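Local coordinates for uncharacterized protein VP1736 (Vibrio parahaemolyticus, PDB 3LXQ), which is of unknown function but belongs by sequence to the sulfatase family of the alkaline phosphatase clan, with an alpha/beta fold, at residues Met53-Val57 and Ala430-Phe434; Leu96-Val101 and His320-Pro324; Phe144-Pro148 and Ala378-Tyr382; Asp337-Ala341 and Tyr388-Asp392; Asn393-Leu397 and Val424-Lys429. One frame throughout, in Å; residues are numbered along the deposited sequence.

Interaction 1. Residues Met53-Val57 and Ala430-Phe434; sequences MLDLV and ANALF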
# COMPACT_ATOMS: atom_id res chain seq x y z
N MSE A 53 -14.90 -17.42 -11.99
CA MSE A 53 -14.14 -16.58 -11.07
C MSE A 53 -13.15 -15.66 -11.80
O MSE A 53 -13.19 -14.42 -11.62
CB MSE A 53 -13.46 -17.48 -10.01
CG MSE A 53 -12.80 -16.74 -8.86
SE MSE A 53 -10.93 -16.30 -9.28
CE MSE A 53 -10.16 -18.04 -8.91
N LEU A 54 -12.27 -16.23 -12.62
CA LEU A 54 -11.30 -15.45 -13.38
C LEU A 54 -11.95 -14.40 -14.27
O LEU A 54 -11.44 -13.28 -14.40
CB LEU A 54 -10.40 -16.34 -14.23
CG LEU A 54 -9.03 -16.80 -13.71
CD1 LEU A 54 -8.59 -16.02 -12.47
CD2 LEU A 54 -9.03 -18.29 -13.44
N ASP A 55 -13.07 -14.76 -14.90
CA ASP A 55 -13.75 -13.83 -15.79
C ASP A 55 -14.25 -12.61 -15.02
O ASP A 55 -14.06 -11.48 -15.48
CB ASP A 55 -14.90 -14.52 -16.54
CG ASP A 55 -14.41 -15.47 -17.61
OD1 ASP A 55 -13.20 -15.44 -17.92
OD2 ASP A 55 -15.23 -16.24 -18.14
N LEU A 56 -14.83 -12.85 -13.85
CA LEU A 56 -15.35 -11.76 -13.05
C LEU A 56 -14.22 -10.91 -12.47
O LEU A 56 -14.38 -9.70 -12.32
CB LEU A 56 -16.28 -12.27 -11.94
CG LEU A 56 -17.60 -12.87 -12.43
CD1 LEU A 56 -18.29 -13.60 -11.29
CD2 LEU A 56 -18.52 -11.79 -13.03
N VAL A 57 -13.09 -11.55 -12.16
CA VAL A 57 -11.90 -10.85 -11.66
C VAL A 57 -11.32 -9.95 -12.76
O VAL A 57 -11.14 -8.74 -12.56
CB VAL A 57 -10.85 -11.85 -11.06
CG1 VAL A 57 -9.50 -11.18 -10.80
CG2 VAL A 57 -11.37 -12.47 -9.76
N ALA A 430 -15.93 -13.57 -6.26
CA ALA A 430 -14.86 -13.84 -7.22
C ALA A 430 -13.54 -13.18 -6.80
O ALA A 430 -12.47 -13.80 -6.85
CB ALA A 430 -15.27 -13.38 -8.61
N ASN A 431 -13.61 -11.92 -6.38
CA ASN A 431 -12.44 -11.20 -5.90
C ASN A 431 -11.91 -11.67 -4.53
O ASN A 431 -10.71 -11.66 -4.29
CB ASN A 431 -12.68 -9.69 -5.94
CG ASN A 431 -12.56 -9.13 -7.35
OD1 ASN A 431 -11.46 -9.02 -7.91
ND2 ASN A 431 -13.69 -8.76 -7.94
N ALA A 432 -12.83 -12.10 -3.66
CA ALA A 432 -12.48 -12.73 -2.38
C ALA A 432 -11.63 -13.99 -2.55
O ALA A 432 -10.78 -14.29 -1.72
CB ALA A 432 -13.75 -13.09 -1.60
N LEU A 433 -11.89 -14.74 -3.62
CA LEU A 433 -11.26 -16.04 -3.86
C LEU A 433 -9.94 -15.97 -4.60
O LEU A 433 -9.15 -16.93 -4.57
CB LEU A 433 -12.20 -16.93 -4.67
CG LEU A 433 -13.50 -17.39 -4.02
CD1 LEU A 433 -14.38 -18.06 -5.06
CD2 LEU A 433 -13.21 -18.33 -2.86
N PHE A 434 -9.70 -14.86 -5.30
CA PHE A 434 -8.63 -14.83 -6.30
C PHE A 434 -7.23 -15.10 -5.73
O PHE A 434 -6.54 -16.00 -6.20
CB PHE A 434 -8.65 -13.53 -7.13
CG PHE A 434 -7.47 -13.39 -8.04
CD1 PHE A 434 -7.32 -14.21 -9.15
CD2 PHE A 434 -6.48 -12.45 -7.77
CE1 PHE A 434 -6.23 -14.09 -9.98
CE2 PHE A 434 -5.37 -12.33 -8.60
CZ PHE A 434 -5.25 -13.16 -9.72
O HOH W 1 -10.72 -7.36 -9.87
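Met53, a selenomethionine, opens the first segment with CA-to-CB directed at helix 422-441. Met53 CG lies 3.6 Å from Ala430 O and 4.2 Å from Leu433 CB, and its selenium reaches the last residue of 430-434, with SE 4.0 Å from Phe434 CA. Met53 SE also lies 4.2 Å from Phe434 CD1, at the ring edge and near the ring plane. Leu54 starts away from the partner helix, yet its end turns back so that CD1 reaches Phe434 CE1 at 3.9 Å, also at the ring edge. These contacts belong to a helix-helix packing in which helix 50-61, near the start of the model, crosses the C-terminal helix at -106°, with the local axes 8.9 Å apart; so steep a crossing confines the contact to a short patch. At its close point sits an alanine: Leu56 CB packs on Ala430 CB at 3.7 Å, and the paired CA atoms of Met53 and Ala430 are only 4.8 Å apart. Val57 lies beside Ala430 and Phe434 at once. Val57 CG2 approaches Ala430 O at 3.4 Å, while CG1 stands 4.2 Å from the centroid of the Phe434 ring and 19° off its normal, a CH-pi contact over the face. A water donates to Val57 O (3.1 Å) and to Asn431 OD1 (2.7 Å), whereas Asn431 ND2 is hydrogen-bonded to Arg427 O and Ser60 OG.

Interaction 2. Residues Leu96-Val101 and His320-Pro324; sequences LGAQFV and HFHIP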
# COMPACT_ATOMS: atom_id res chain seq x y z
N LEU A 96 -0.52 4.40 10.04
CA LEU A 96 -1.05 5.74 9.82
C LEU A 96 -2.47 5.71 9.24
O LEU A 96 -2.67 5.93 8.06
CB LEU A 96 -0.10 6.56 8.95
CG LEU A 96 -0.36 8.07 8.87
CD1 LEU A 96 -0.14 8.73 10.19
CD2 LEU A 96 0.51 8.74 7.79
N GLY A 97 -3.46 5.42 10.08
CA GLY A 97 -4.85 5.44 9.65
C GLY A 97 -5.35 6.85 9.44
O GLY A 97 -4.78 7.81 9.97
N ALA A 98 -6.44 6.96 8.68
CA ALA A 98 -7.06 8.25 8.38
C ALA A 98 -7.58 8.96 9.62
O ALA A 98 -7.70 10.19 9.62
CB ALA A 98 -8.21 8.07 7.36
N GLN A 99 -7.92 8.18 10.65
CA GLN A 99 -8.36 8.71 11.94
C GLN A 99 -7.33 9.64 12.58
O GLN A 99 -7.67 10.49 13.41
CB GLN A 99 -8.77 7.57 12.90
CG GLN A 99 -7.61 6.69 13.40
CD GLN A 99 -8.04 5.59 14.37
OE1 GLN A 99 -8.91 5.79 15.22
NE2 GLN A 99 -7.42 4.43 14.26
N PHE A 100 -6.06 9.48 12.19
CA PHE A 100 -4.97 10.29 12.72
C PHE A 100 -4.56 11.41 11.77
O PHE A 100 -3.56 12.09 12.02
CB PHE A 100 -3.74 9.43 13.03
CG PHE A 100 -4.01 8.23 13.89
CD1 PHE A 100 -4.38 8.38 15.23
CD2 PHE A 100 -3.87 6.94 13.37
CE1 PHE A 100 -4.64 7.26 16.04
CE2 PHE A 100 -4.12 5.81 14.17
CZ PHE A 100 -4.51 5.98 15.51
N VAL A 101 -5.31 11.60 10.68
CA VAL A 101 -4.96 12.61 9.67
C VAL A 101 -5.92 13.81 9.65
O VAL A 101 -7.10 13.68 9.31
CB VAL A 101 -4.81 12.01 8.25
CG1 VAL A 101 -4.29 13.06 7.28
CG2 VAL A 101 -3.88 10.81 8.25
N HIS A 320 -11.79 1.65 9.36
CA HIS A 320 -10.47 1.22 9.83
C HIS A 320 -9.59 0.58 8.76
O HIS A 320 -8.56 0.00 9.08
CB HIS A 320 -10.60 0.34 11.05
CG HIS A 320 -11.11 1.06 12.25
ND1 HIS A 320 -10.30 1.85 13.03
CD2 HIS A 320 -12.35 1.16 12.78
CE1 HIS A 320 -11.01 2.37 14.01
NE2 HIS A 320 -12.26 1.97 13.88
N PHE A 321 -9.99 0.70 7.50
CA PHE A 321 -9.11 0.40 6.38
C PHE A 321 -8.77 1.69 5.64
O PHE A 321 -7.94 1.71 4.72
CB PHE A 321 -9.77 -0.62 5.45
CG PHE A 321 -9.88 -2.00 6.05
CD1 PHE A 321 -10.91 -2.32 6.93
CD2 PHE A 321 -8.94 -2.97 5.74
CE1 PHE A 321 -11.00 -3.59 7.51
CE2 PHE A 321 -9.02 -4.24 6.30
CZ PHE A 321 -10.06 -4.55 7.18
N HIS A 322 -9.42 2.78 6.07
CA HIS A 322 -9.27 4.07 5.44
C HIS A 322 -7.92 4.70 5.80
O HIS A 322 -7.55 4.80 6.97
CB HIS A 322 -10.46 4.97 5.79
CG HIS A 322 -10.53 6.24 5.01
ND1 HIS A 322 -11.12 7.38 5.50
CD2 HIS A 322 -10.09 6.56 3.77
CE1 HIS A 322 -11.05 8.35 4.60
NE2 HIS A 322 -10.42 7.87 3.54
N ILE A 323 -7.17 5.08 4.78
CA ILE A 323 -5.78 5.46 4.94
C ILE A 323 -5.47 6.65 4.05
O ILE A 323 -6.13 6.86 3.04
CB ILE A 323 -4.80 4.27 4.62
CG1 ILE A 323 -5.11 3.62 3.27
CG2 ILE A 323 -4.90 3.20 5.69
CD1 ILE A 323 -3.92 2.83 2.68
N PRO A 324 -4.47 7.46 4.44
CA PRO A 324 -3.99 8.51 3.55
C PRO A 324 -3.15 7.93 2.42
O PRO A 324 -2.55 6.87 2.57
CB PRO A 324 -3.11 9.36 4.46
CG PRO A 324 -2.60 8.39 5.49
CD PRO A 324 -3.73 7.44 5.72
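Between Leu96-Val101 and His320-Pro324 the backbones join through one hydrogen bond, Ala98 N to His322 O, 3.0 Å long with an N-H...O angle of 161°. The CA atoms of Ala98 and Ile323 come within 4.6 Å, the closest CA pair of the two segments. Residues 98-100 form a 3-10 turn, marked by Phe100 N to Gly97 O at 3.1 Å and Val101 N to Ala98 O at 3.0 Å, so the bonded amide lies at the first residue of that turn. Leu96 O meets Pro324 CD at 3.0 Å, a tight contact in which the carbonyl is buried with no polar partner. The first segment follows strand 87-93 and the second runs onto the weakly bonded beginning of strand 322-328, both in the large mixed sheet of the sulfatase-family domain; the contact thus ties the loop leaving one strand to the first residues of another. Among the side chains, the Pro324 ring is held by Leu96 CD2 and Val101 CG2, each 3.9 Å from Pro324 CG. Ala98 CB sits over the face of the His322 ring, 3.9 Å from its centroid and 26° off the normal, a CH-pi contact, while His322 NE2 is hydrogen-bonded to Thr124 O. At the more open end Gln99 NE2 stays 4.1 Å from His320 ND1; both nitrogens hydrogen-bond to Asp307, through OD1 and OD2 respectively.

Interaction 3. Residues Phe144-Pro148 and Ala378-Tyr382; sequences FPPSP and AMMQY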
# COMPACT_ATOMS: atom_id res chain seq x y z
N PHE A 144 -0.81 -7.66 -4.98
CA PHE A 144 -1.55 -8.90 -4.82
C PHE A 144 -2.68 -8.63 -3.85
O PHE A 144 -2.46 -8.02 -2.81
CB PHE A 144 -0.62 -9.98 -4.26
CG PHE A 144 -1.15 -11.40 -4.36
CD1 PHE A 144 -1.52 -11.95 -5.59
CD2 PHE A 144 -1.22 -12.21 -3.23
CE1 PHE A 144 -1.99 -13.25 -5.69
CE2 PHE A 144 -1.68 -13.53 -3.32
CZ PHE A 144 -2.06 -14.05 -4.54
N PRO A 145 -3.89 -9.07 -4.20
CA PRO A 145 -5.06 -8.89 -3.33
C PRO A 145 -4.98 -9.80 -2.12
O PRO A 145 -4.07 -10.62 -2.02
CB PRO A 145 -6.25 -9.29 -4.23
CG PRO A 145 -5.71 -9.43 -5.59
CD PRO A 145 -4.27 -9.73 -5.46
N PRO A 146 -5.91 -9.63 -1.17
CA PRO A 146 -5.88 -10.31 0.13
C PRO A 146 -6.54 -11.69 0.13
O PRO A 146 -7.30 -12.03 -0.77
CB PRO A 146 -6.65 -9.34 1.04
CG PRO A 146 -7.62 -8.64 0.11
CD PRO A 146 -6.97 -8.62 -1.27
N SER A 147 -6.22 -12.48 1.15
CA SER A 147 -6.87 -13.77 1.38
C SER A 147 -7.15 -13.86 2.87
O SER A 147 -6.74 -12.96 3.61
CB SER A 147 -5.99 -14.94 0.89
OG SER A 147 -4.86 -15.15 1.73
N PRO A 148 -7.86 -14.92 3.31
CA PRO A 148 -8.00 -15.19 4.75
C PRO A 148 -6.70 -15.65 5.37
O PRO A 148 -6.61 -15.77 6.58
CB PRO A 148 -9.01 -16.35 4.79
CG PRO A 148 -9.71 -16.28 3.51
CD PRO A 148 -8.72 -15.80 2.51
N ALA A 378 -13.06 -0.88 -3.37
CA ALA A 378 -12.04 -1.24 -2.40
C ALA A 378 -12.32 -2.64 -1.86
O ALA A 378 -13.45 -2.94 -1.39
CB ALA A 378 -12.01 -0.22 -1.23
N MSE A 379 -11.31 -3.49 -1.93
CA MSE A 379 -11.35 -4.78 -1.26
C MSE A 379 -10.70 -4.63 0.10
O MSE A 379 -9.64 -4.05 0.22
CB MSE A 379 -10.58 -5.83 -2.06
CG MSE A 379 -10.85 -5.80 -3.55
SE MSE A 379 -9.94 -7.37 -4.28
CE MSE A 379 -9.48 -6.63 -6.07
N MSE A 380 -11.33 -5.20 1.12
CA MSE A 380 -10.68 -5.22 2.43
C MSE A 380 -10.92 -6.50 3.23
O MSE A 380 -12.03 -7.05 3.25
CB MSE A 380 -10.91 -3.91 3.21
CG MSE A 380 -12.32 -3.51 3.42
SE MSE A 380 -12.64 -1.57 3.31
CE MSE A 380 -14.10 -1.75 2.05
N GLN A 381 -9.84 -6.99 3.83
CA GLN A 381 -9.86 -8.23 4.58
C GLN A 381 -9.64 -7.92 6.04
O GLN A 381 -8.59 -7.39 6.41
CB GLN A 381 -8.75 -9.17 4.11
CG GLN A 381 -8.83 -10.57 4.67
CD GLN A 381 -9.73 -11.49 3.84
OE1 GLN A 381 -9.69 -11.45 2.61
NE2 GLN A 381 -10.53 -12.32 4.52
N TYR A 382 -10.64 -8.25 6.86
CA TYR A 382 -10.54 -8.12 8.29
C TYR A 382 -10.53 -9.53 8.89
O TYR A 382 -11.58 -10.14 9.12
CB TYR A 382 -11.71 -7.29 8.86
CG TYR A 382 -11.65 -7.10 10.36
CD1 TYR A 382 -10.71 -6.24 10.93
CD2 TYR A 382 -12.53 -7.78 11.21
CE1 TYR A 382 -10.63 -6.06 12.29
CE2 TYR A 382 -12.46 -7.61 12.58
CZ TYR A 382 -11.50 -6.75 13.12
OH TYR A 382 -11.41 -6.55 14.47
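Strand 377-382 is an outermost strand of the five-stranded antiparallel sheet, and two of its residues, Met379 and Gln381, reach the loop 144-148 of the sulfatase-family domain. Met379, a selenomethionine whose CA-to-CB bond points toward the loop, brings SE to 4.2 Å from Pro145 CB and 4.4 Å from Pro146 CD, so the selenium lies against two successive proline rings. Met380 points away; its side chain touches Leu389 of strand 385-390 and Phe321. Gln381 points toward the loop again and loses 84 Å² to it. Gln381 CB lies 3.7 Å from Pro146 CB, and beyond that the amide group comes beside the loop backbone, with CD 3.3 Å from Ser147 O and NE2 3.8 Å from Pro148 CA. The polar ends do not pair across the interface: Ser147 O and Gln381 OE1 are 3.5 Å apart but are both acceptors, and Gln381 NE2 hydrogen-bonds instead to Tyr45 OH and Asp383 O, while the Gln381 backbone bonds to Thr129. The CA atoms of Pro146 and Gln381 stay 6.3 Å apart. With three prolines lacking amide hydrogens in the loop and no hydrogen bond between them, these two segments meet by van der Waals packing.

Interaction 4. Residues Asp337-Ala341 and Tyr388-Asp392; sequences DDRIA and YLTRD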
# COMPACT_ATOMS: atom_id res chain seq x y z
N ASP A 337 -8.46 13.63 -5.32
CA ASP A 337 -8.99 12.48 -6.05
C ASP A 337 -9.87 11.65 -5.10
O ASP A 337 -9.39 10.99 -4.19
CB ASP A 337 -7.81 11.65 -6.56
CG ASP A 337 -8.23 10.47 -7.46
OD1 ASP A 337 -9.42 10.11 -7.55
OD2 ASP A 337 -7.32 9.89 -8.09
N ASP A 338 -11.17 11.71 -5.34
CA ASP A 338 -12.13 11.06 -4.46
C ASP A 338 -12.51 9.64 -4.94
O ASP A 338 -13.45 9.04 -4.41
CB ASP A 338 -13.39 11.94 -4.30
CG ASP A 338 -13.06 13.37 -3.81
OD1 ASP A 338 -12.22 13.53 -2.89
OD2 ASP A 338 -13.66 14.34 -4.34
N ARG A 339 -11.79 9.10 -5.93
CA ARG A 339 -12.15 7.78 -6.48
C ARG A 339 -11.79 6.66 -5.51
O ARG A 339 -10.66 6.61 -5.03
CB ARG A 339 -11.49 7.53 -7.86
CG ARG A 339 -11.98 8.46 -9.00
CD ARG A 339 -11.19 8.23 -10.31
NE ARG A 339 -9.75 8.42 -10.15
CZ ARG A 339 -8.83 8.21 -11.10
NH1 ARG A 339 -9.17 7.77 -12.31
NH2 ARG A 339 -7.55 8.43 -10.82
N ILE A 340 -12.75 5.79 -5.19
CA ILE A 340 -12.48 4.68 -4.27
C ILE A 340 -11.38 3.81 -4.88
O ILE A 340 -11.47 3.39 -6.04
CB ILE A 340 -13.72 3.79 -3.96
CG1 ILE A 340 -14.92 4.65 -3.55
CG2 ILE A 340 -13.40 2.80 -2.82
CD1 ILE A 340 -16.21 3.90 -3.58
N ALA A 341 -10.35 3.54 -4.08
CA ALA A 341 -9.20 2.76 -4.53
C ALA A 341 -8.60 1.95 -3.37
O ALA A 341 -8.96 2.16 -2.21
CB ALA A 341 -8.15 3.68 -5.15
N TYR A 388 -16.12 -5.97 0.00
CA TYR A 388 -16.02 -5.33 -1.31
C TYR A 388 -16.89 -4.08 -1.31
O TYR A 388 -18.14 -4.15 -1.30
CB TYR A 388 -16.42 -6.31 -2.43
CG TYR A 388 -15.88 -5.95 -3.81
CD1 TYR A 388 -14.63 -6.40 -4.24
CD2 TYR A 388 -16.64 -5.17 -4.70
CE1 TYR A 388 -14.14 -6.08 -5.52
CE2 TYR A 388 -16.17 -4.85 -5.95
CZ TYR A 388 -14.92 -5.30 -6.36
OH TYR A 388 -14.48 -4.97 -7.60
N LEU A 389 -16.22 -2.94 -1.26
CA LEU A 389 -16.85 -1.63 -1.24
C LEU A 389 -16.88 -1.01 -2.64
O LEU A 389 -15.84 -0.95 -3.32
CB LEU A 389 -16.12 -0.70 -0.26
CG LEU A 389 -16.65 0.74 -0.09
CD1 LEU A 389 -17.99 0.80 0.68
CD2 LEU A 389 -15.62 1.67 0.54
N THR A 390 -18.07 -0.60 -3.07
CA THR A 390 -18.23 0.21 -4.28
C THR A 390 -19.09 1.43 -3.95
O THR A 390 -19.55 1.58 -2.82
CB THR A 390 -18.92 -0.59 -5.43
OG1 THR A 390 -20.33 -0.62 -5.20
CG2 THR A 390 -18.40 -2.03 -5.50
N ARG A 391 -19.30 2.31 -4.92
CA ARG A 391 -20.06 3.54 -4.66
C ARG A 391 -21.53 3.26 -4.33
O ARG A 391 -22.21 4.11 -3.76
CB ARG A 391 -19.95 4.49 -5.85
CG ARG A 391 -18.67 5.29 -5.88
CD ARG A 391 -18.62 6.32 -4.75
NE ARG A 391 -17.35 7.04 -4.74
CZ ARG A 391 -17.03 8.00 -3.87
NH1 ARG A 391 -15.85 8.60 -3.95
NH2 ARG A 391 -17.89 8.36 -2.91
N ASP A 392 -21.99 2.06 -4.67
CA ASP A 392 -23.41 1.71 -4.63
C ASP A 392 -23.77 0.69 -3.57
O ASP A 392 -24.92 0.62 -3.12
CB ASP A 392 -23.85 1.23 -6.01
CG ASP A 392 -23.67 2.28 -7.06
OD1 ASP A 392 -24.47 3.24 -7.09
OD2 ASP A 392 -22.71 2.17 -7.85
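A guanidinium laid over an aliphatic side chain distinguishes this contact: Ile340 CG1 stands over one face of the Arg391 guanidinium, and Ile340 CD1 approaches Arg391 NE at 3.5 Å. At the edge of the same planar group, Asp338 O lies 2.5 Å from Arg391 NH1. The charge has partners beyond the segments, a salt bridge from NE to Glu376 and a cation-pi contact with Phe410. Ile340 gives up 100 Å² here; besides the arginine it meets residues 389-390, with Ile340 CD1 3.8 Å from Thr390 C and CG2 4.2 Å from Leu389 CD2. Both segments turn nearby. Asp337 OD1 accepts from Arg339 N at 3.0 Å, an Asx turn, and a salt bridge of 3.1 Å joins Asp337 OD2 to Arg339 NH2. In the other segment Thr390 OG1 accepts from Asp392 N at 3.2 Å, an ST turn following Thr390. The contact joins the connection between strands 335-337 and 341-342 of the large mixed sheet to the small antiparallel sheet. Its chemistry is two-sided: Ile340 supplies apolar contact to Leu389 and to a guanidinium face, while the arginine's charge is balanced by Glu376, consistent with its standing partly exposed at the border of a buried patch.

Interaction 5. Residues Asn393-Leu397 and Val424-Lys429; sequences NLVVL and VIDRAK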
# COMPACT_ATOMS: atom_id res chain seq x y z
N ASN A 393 -22.78 -0.09 -3.15
CA ASN A 393 -23.01 -1.23 -2.28
C ASN A 393 -21.75 -1.62 -1.52
O ASN A 393 -20.62 -1.24 -1.89
CB ASN A 393 -23.52 -2.42 -3.11
CG ASN A 393 -22.77 -2.56 -4.44
OD1 ASN A 393 -21.56 -2.74 -4.45
ND2 ASN A 393 -23.50 -2.45 -5.55
N LEU A 394 -21.95 -2.38 -0.45
CA LEU A 394 -20.87 -3.03 0.26
C LEU A 394 -21.27 -4.46 0.54
O LEU A 394 -22.32 -4.71 1.17
CB LEU A 394 -20.55 -2.29 1.56
CG LEU A 394 -19.72 -3.02 2.63
CD1 LEU A 394 -18.26 -3.17 2.25
CD2 LEU A 394 -19.87 -2.27 3.95
N VAL A 395 -20.43 -5.39 0.10
CA VAL A 395 -20.65 -6.81 0.33
C VAL A 395 -19.56 -7.37 1.22
O VAL A 395 -18.37 -7.21 0.94
CB VAL A 395 -20.69 -7.63 -0.98
CG1 VAL A 395 -20.77 -9.13 -0.68
CG2 VAL A 395 -21.86 -7.19 -1.86
N VAL A 396 -20.00 -8.04 2.28
CA VAL A 396 -19.09 -8.70 3.21
C VAL A 396 -19.35 -10.21 3.25
O VAL A 396 -20.47 -10.66 3.46
CB VAL A 396 -19.21 -8.09 4.62
CG1 VAL A 396 -18.36 -8.89 5.60
CG2 VAL A 396 -18.76 -6.62 4.59
N LEU A 397 -18.28 -10.97 3.04
CA LEU A 397 -18.31 -12.43 3.08
C LEU A 397 -17.61 -12.92 4.34
O LEU A 397 -16.48 -12.52 4.63
CB LEU A 397 -17.59 -13.01 1.85
CG LEU A 397 -17.97 -12.45 0.48
CD1 LEU A 397 -17.13 -13.15 -0.59
CD2 LEU A 397 -19.47 -12.63 0.20
N VAL A 424 -23.66 -8.59 -8.17
CA VAL A 424 -22.90 -7.81 -7.18
C VAL A 424 -22.24 -8.73 -6.15
O VAL A 424 -21.08 -8.53 -5.78
CB VAL A 424 -23.79 -6.75 -6.47
CG1 VAL A 424 -23.01 -6.01 -5.39
CG2 VAL A 424 -24.34 -5.75 -7.50
N ILE A 425 -22.97 -9.75 -5.71
CA ILE A 425 -22.41 -10.77 -4.81
C ILE A 425 -21.32 -11.59 -5.49
O ILE A 425 -20.29 -11.88 -4.88
CB ILE A 425 -23.51 -11.70 -4.22
CG1 ILE A 425 -24.46 -10.92 -3.31
CG2 ILE A 425 -22.88 -12.86 -3.44
CD1 ILE A 425 -25.64 -11.74 -2.77
N ASP A 426 -21.53 -11.95 -6.75
CA ASP A 426 -20.60 -12.80 -7.51
C ASP A 426 -19.28 -12.11 -7.80
O ASP A 426 -18.24 -12.76 -7.86
CB ASP A 426 -21.24 -13.26 -8.82
CG ASP A 426 -22.23 -14.42 -8.64
OD1 ASP A 426 -22.59 -14.74 -7.48
OD2 ASP A 426 -22.66 -15.01 -9.66
N ARG A 427 -19.33 -10.80 -8.03
CA ARG A 427 -18.12 -10.01 -8.26
C ARG A 427 -17.27 -9.93 -6.98
O ARG A 427 -16.04 -10.03 -7.03
CB ARG A 427 -18.49 -8.60 -8.75
CG ARG A 427 -17.29 -7.67 -8.89
CD ARG A 427 -17.73 -6.29 -9.33
NE ARG A 427 -18.69 -5.71 -8.40
CZ ARG A 427 -19.42 -4.63 -8.66
NH1 ARG A 427 -19.29 -4.01 -9.82
NH2 ARG A 427 -20.28 -4.18 -7.75
N ALA A 428 -17.94 -9.78 -5.85
CA ALA A 428 -17.29 -9.73 -4.54
C ALA A 428 -16.66 -11.08 -4.20
O ALA A 428 -15.48 -11.15 -3.83
CB ALA A 428 -18.31 -9.33 -3.47
N LYS A 429 -17.46 -12.14 -4.33
CA LYS A 429 -17.00 -13.52 -4.08
C LYS A 429 -15.81 -13.87 -4.97
O LYS A 429 -14.78 -14.38 -4.49
CB LYS A 429 -18.17 -14.53 -4.25
CG LYS A 429 -17.92 -15.93 -3.70
CD LYS A 429 -19.19 -16.79 -3.76
CE LYS A 429 -18.86 -18.29 -3.65
NZ LYS A 429 -20.01 -19.18 -4.03
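Val395 overlaps two residues one helical turn apart: its CG1 lies 3.7 Å from Ala428 CB and its CG2 3.9 Å from Val424 CG1. Strand 394-397 thereby rests on the face of helix 424-429, the local axes 8.8 Å apart with a signed crossing angle of -54°. The side chains that point toward the helix belong to Asn393, Val395 and Leu397, whereas Leu394 and Val396 point away; their side chains touch Met406 of the neighbouring strand, and Val396 also touches Leu315 and Val316. Toward one end of the contact, Asn393 packs its amide carbon on the valine, CG to Val424 CG1 at 3.6 Å. Asn393 OD1 lies at the edge of the Arg427 guanidinium, 3.8 Å from NH2, too far to count as a bond, and is hydrogen-bonded to Thr390 OG1. At the other end Leu397 CD1 comes 3.5 Å from Lys429 CA and 4.1 Å from Ala428 O, so the leucine presses on the helix backbone; the lysine side chain leads away, its NZ bonded to Lys47 O. The small CB of Ala428 goes with the nearest backbone pairing, 6.6 Å between the CA atoms of Val395 and Ala428. No hydrogen bond crosses between the segments. A helix laid over one face of an antiparallel sheet, joined mainly by apolar side-chain contacts, is a common alpha/beta two-layer packing, and here helix 422-441 forms the helical layer over the five-stranded sheet.

How the interactions relate
Interactions 1 to 4 are buried, interaction 5 only partly. Interactions 1 and 5 both use helix 422-441, against helix 50-61 and the small sheet respectively, and both are mainly apolar. Interactions 3, 4 and 5 engage successive strands of that sheet, 377-382, 385-390 and 394-398; Ala378 O and Leu389 N, 2.8 Å apart, and Tyr388 N and Val395 O, 2.7 Å apart, are probable hydrogen bonds between them. Interactions 3 and 4 tie the sheet to the sulfatase-family domain, 3 by proline packing, 4 by Ile340 against Leu389 and the Arg391 guanidinium, with an exposed rim at Asp338. Interaction 2, within that domain, has the clear inter-segment hydrogen bond and meets interaction 3 through Phe321.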